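Local coordinates for protein predicted ATPase of the ABC class (Vibrio vulnificus, PDB 5D6A) that probably binds and hydrolyses ATP as an ABC-class ATPase, its nucleotide sites formed between two subunits, at residues A[338-343]-A[366-371]. Numbering follows the deposited sequence.
With NA (sodium ion), chain B; ANP (phosphoaminophosphonic acid-adenylate ester), chain C.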
loop_
_atom_site.group_PDB
_atom_site.type_symbol
_atom_site.label_atom_id
_atom_site.label_comp_id
_atom_site.label_asym_id
_atom_site.label_seq_id
_atom_site.Cartn_x
_atom_site.Cartn_y
_atom_site.Cartn_z
ATOM N N SER A 338 -0.501 1.027 -17.831
ATOM C CA SER A 338 0.934 0.756 -17.822
ATOM C C SER A 338 1.685 1.752 -16.924
ATOM O O SER A 338 1.075 2.610 -16.294
ATOM C CB SER A 338 1.466 0.828 -19.261
ATOM O OG SER A 338 2.880 0.801 -19.310
ATOM N N GLY A 339 3.008 1.623 -16.869
ATOM C CA GLY A 339 3.836 2.510 -16.053
ATOM C C GLY A 339 3.933 3.898 -16.653
ATOM O O GLY A 339 3.471 4.875 -16.064
ATOM N N SER A 340 4.552 3.980 -17.825
ATOM C CA SER A 340 4.699 5.252 -18.532
ATOM C C SER A 340 3.341 5.852 -18.889
ATOM O O SER A 340 3.183 7.073 -18.941
ATOM C CB SER A 340 5.516 5.059 -19.814
ATOM O OG SER A 340 4.878 4.145 -20.691
ATOM N N THR A 341 2.367 4.984 -19.137
ATOM C CA THR A 341 1.031 5.425 -19.494
ATOM C C THR A 341 0.343 6.063 -18.299
ATOM O O THR A 341 -0.268 7.122 -18.424
ATOM C CB THR A 341 0.177 4.248 -19.991
ATOM O OG1 THR A 341 0.824 3.626 -21.109
ATOM C CG2 THR A 341 -1.201 4.719 -20.404
ATOM N N SER A 342 0.448 5.419 -17.142
ATOM C CA SER A 342 -0.180 5.930 -15.931
ATOM C C SER A 342 0.451 7.234 -15.480
ATOM O O SER A 342 -0.242 8.122 -14.992
ATOM C CB SER A 342 -0.090 4.909 -14.796
ATOM O OG SER A 342 1.257 4.590 -14.513
ATOM N N GLN A 343 1.762 7.352 -15.632
ATOM C CA GLN A 343 2.431 8.569 -15.204
ATOM C C GLN A 343 2.079 9.712 -16.151
ATOM O O GLN A 343 1.842 10.834 -15.710
ATOM C CB GLN A 343 3.944 8.366 -15.087
ATOM C CG GLN A 343 4.636 9.516 -14.366
ATOM C CD GLN A 343 6.026 9.163 -13.858
ATOM O OE1 GLN A 343 6.643 8.193 -14.301
ATOM N NE2 GLN A 343 6.524 9.958 -12.915
ATOM N N ALA A 366 8.908 5.988 -14.039
ATOM C CA ALA A 366 9.210 5.179 -15.210
ATOM C C ALA A 366 10.337 5.822 -16.002
ATOM O O ALA A 366 10.180 6.919 -16.534
ATOM C CB ALA A 366 7.973 5.026 -16.082
ATOM N N THR A 367 11.473 5.134 -16.076
ATOM C CA THR A 367 12.639 5.636 -16.799
ATOM C C THR A 367 12.285 5.969 -18.249
ATOM O O THR A 367 12.707 7.000 -18.779
ATOM C CB THR A 367 13.782 4.604 -16.777
ATOM O OG1 THR A 367 14.057 4.223 -15.420
ATOM C CG2 THR A 367 15.050 5.167 -17.423
ATOM N N ASN A 368 11.506 5.089 -18.874
ATOM C CA ASN A 368 11.060 5.272 -20.255
ATOM C C ASN A 368 10.355 6.616 -20.439
ATOM O O ASN A 368 10.518 7.289 -21.460
ATOM C CB ASN A 368 10.116 4.126 -20.642
ATOM C CG ASN A 368 9.600 4.234 -22.065
ATOM O OD1 ASN A 368 10.151 4.963 -22.891
ATOM N ND2 ASN A 368 8.537 3.494 -22.362
ATOM N N PHE A 369 9.575 6.997 -19.435
ATOM C CA PHE A 369 8.826 8.249 -19.454
ATOM C C PHE A 369 9.689 9.490 -19.206
ATOM O O PHE A 369 9.359 10.579 -19.679
ATOM C CB PHE A 369 7.697 8.175 -18.414
ATOM C CG PHE A 369 6.974 9.474 -18.197
ATOM C CD1 PHE A 369 6.023 9.918 -19.105
ATOM C CD2 PHE A 369 7.226 10.242 -17.065
ATOM C CE1 PHE A 369 5.351 11.113 -18.899
ATOM C CE2 PHE A 369 6.556 11.435 -16.854
ATOM C CZ PHE A 369 5.617 11.870 -17.771
HETATM N N MSE A 370 10.786 9.317 -18.472
HETATM C CA MSE A 370 11.674 10.432 -18.139
HETATM C C MSE A 370 12.620 10.802 -19.250
HETATM O O MSE A 370 12.629 11.946 -19.711
HETATM C CB MSE A 370 12.516 10.061 -16.921
HETATM C CG MSE A 370 11.660 9.859 -15.676
HETATM SE SE MSE A 370 10.619 11.483 -15.289
HETATM C CE MSE A 370 11.942 12.372 -14.132
ATOM N N ILE A 371 13.423 9.835 -19.689
ATOM C CA ILE A 371 14.438 10.076 -20.729
ATOM C C ILE A 371 14.190 9.463 -22.107
ATOM O O ILE A 371 13.319 8.612 -22.295
ATOM C CB ILE A 371 15.843 9.649 -20.230
ATOM C CG1 ILE A 371 15.869 8.193 -19.737
ATOM C CG2 ILE A 371 16.284 10.551 -19.093
ATOM C CD1 ILE A 371 15.623 7.138 -20.797
HETATM NA NA NA B . 5.098 1.188 -20.214
HETATM P PG ANP C . 5.581 -1.623 -18.288
HETATM O O1G ANP C . 6.305 -2.922 -18.039
HETATM O O2G ANP C . 5.233 -0.870 -17.023
HETATM O O3G ANP C . 6.243 -0.790 -19.358
HETATM P PB ANP C . 3.702 -2.095 -20.665
HETATM O O1B ANP C . 4.641 -3.052 -21.333
HETATM O O2B ANP C . 3.737 -0.651 -21.111
HETATM N N3B ANP C . 4.024 -2.110 -18.939
HETATM P PA ANP C . 1.331 -3.381 -19.838
HETATM O O1A ANP C . 1.461 -4.876 -19.963
HETATM O O2A ANP C . 1.604 -2.735 -18.502
HETATM O O3A ANP C . 2.227 -2.666 -20.967
HETATM O "O5'" ANP C . -0.151 -2.955 -20.278
HETATM C "C5'" ANP C . -0.693 -3.390 -21.516
HETATM C "C4'" ANP C . -2.214 -3.357 -21.457
HETATM O "O4'" ANP C . -2.730 -4.257 -22.441
HETATM C "C3'" ANP C . -2.775 -3.811 -20.117
HETATM O "O3'" ANP C . -3.947 -3.050 -19.788
HETATM C "C2'" ANP C . -3.112 -5.271 -20.322
HETATM O "O2'" ANP C . -4.264 -5.663 -19.569
HETATM C "C1'" ANP C . -3.341 -5.392 -21.826
HETATM N N9 ANP C . -2.755 -6.638 -22.377
HETATM C C8 ANP C . -1.522 -7.132 -22.131
HETATM N N7 ANP C . -1.334 -8.295 -22.807
HETATM C C5 ANP C . -2.457 -8.552 -23.501
HETATM C C6 ANP C . -2.928 -9.614 -24.419
HETATM N N6 ANP C . -2.131 -10.659 -24.736
HETATM N N1 ANP C . -4.177 -9.503 -24.929
HETATM C C2 ANP C . -4.985 -8.465 -24.624
HETATM N N3 ANP C . -4.610 -7.469 -23.793
HETATM C C4 ANP C . -3.385 -7.457 -23.215
#
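The start of what is probably the ABC signature helix meets the likely D-loop, with Gln-343 of helix 339-352 reaching over to Ala-366 and Phe-369. Ala-366 N donates to Gln-343 OE1 at 3.2 Å, nearly straight (172° at the hydrogen) and in the carbonyl plane. With CG opposite the backbone N (chi1 -168°), the extended Gln-343 chain carries its amide across to 366-371; NE2 bonds Ser-365 OG, which should fix the amide's rotation. The amide lies 22° from the Phe-369 ring plane, with Gln-343 CG 3.7 Å from Phe-369 CE2 and Gln-343 CB over one face of the ring, toward its rim. Toward the helix start, Ser-340 CB packs 4.1 Å from Phe-369 CB, and Ala-366 CB sits 4.0 Å from Ser-340 N. Ser-338 OG coordinates the sodium ion at 2.4 Å, shared with AMP-PNP O3G and O2B, while Gly-339 N makes a weak bond to O2G. Phe-268, Gly-270 and Lys-271 of the second subunit bind the same nucleotide through backbone amides, and Thr-367 OG1 bonds its counterpart there. A nucleotide held between one subunit's signature segment and the other's probable P-loop is the arrangement typical of the ABC ATPase sandwich dimer.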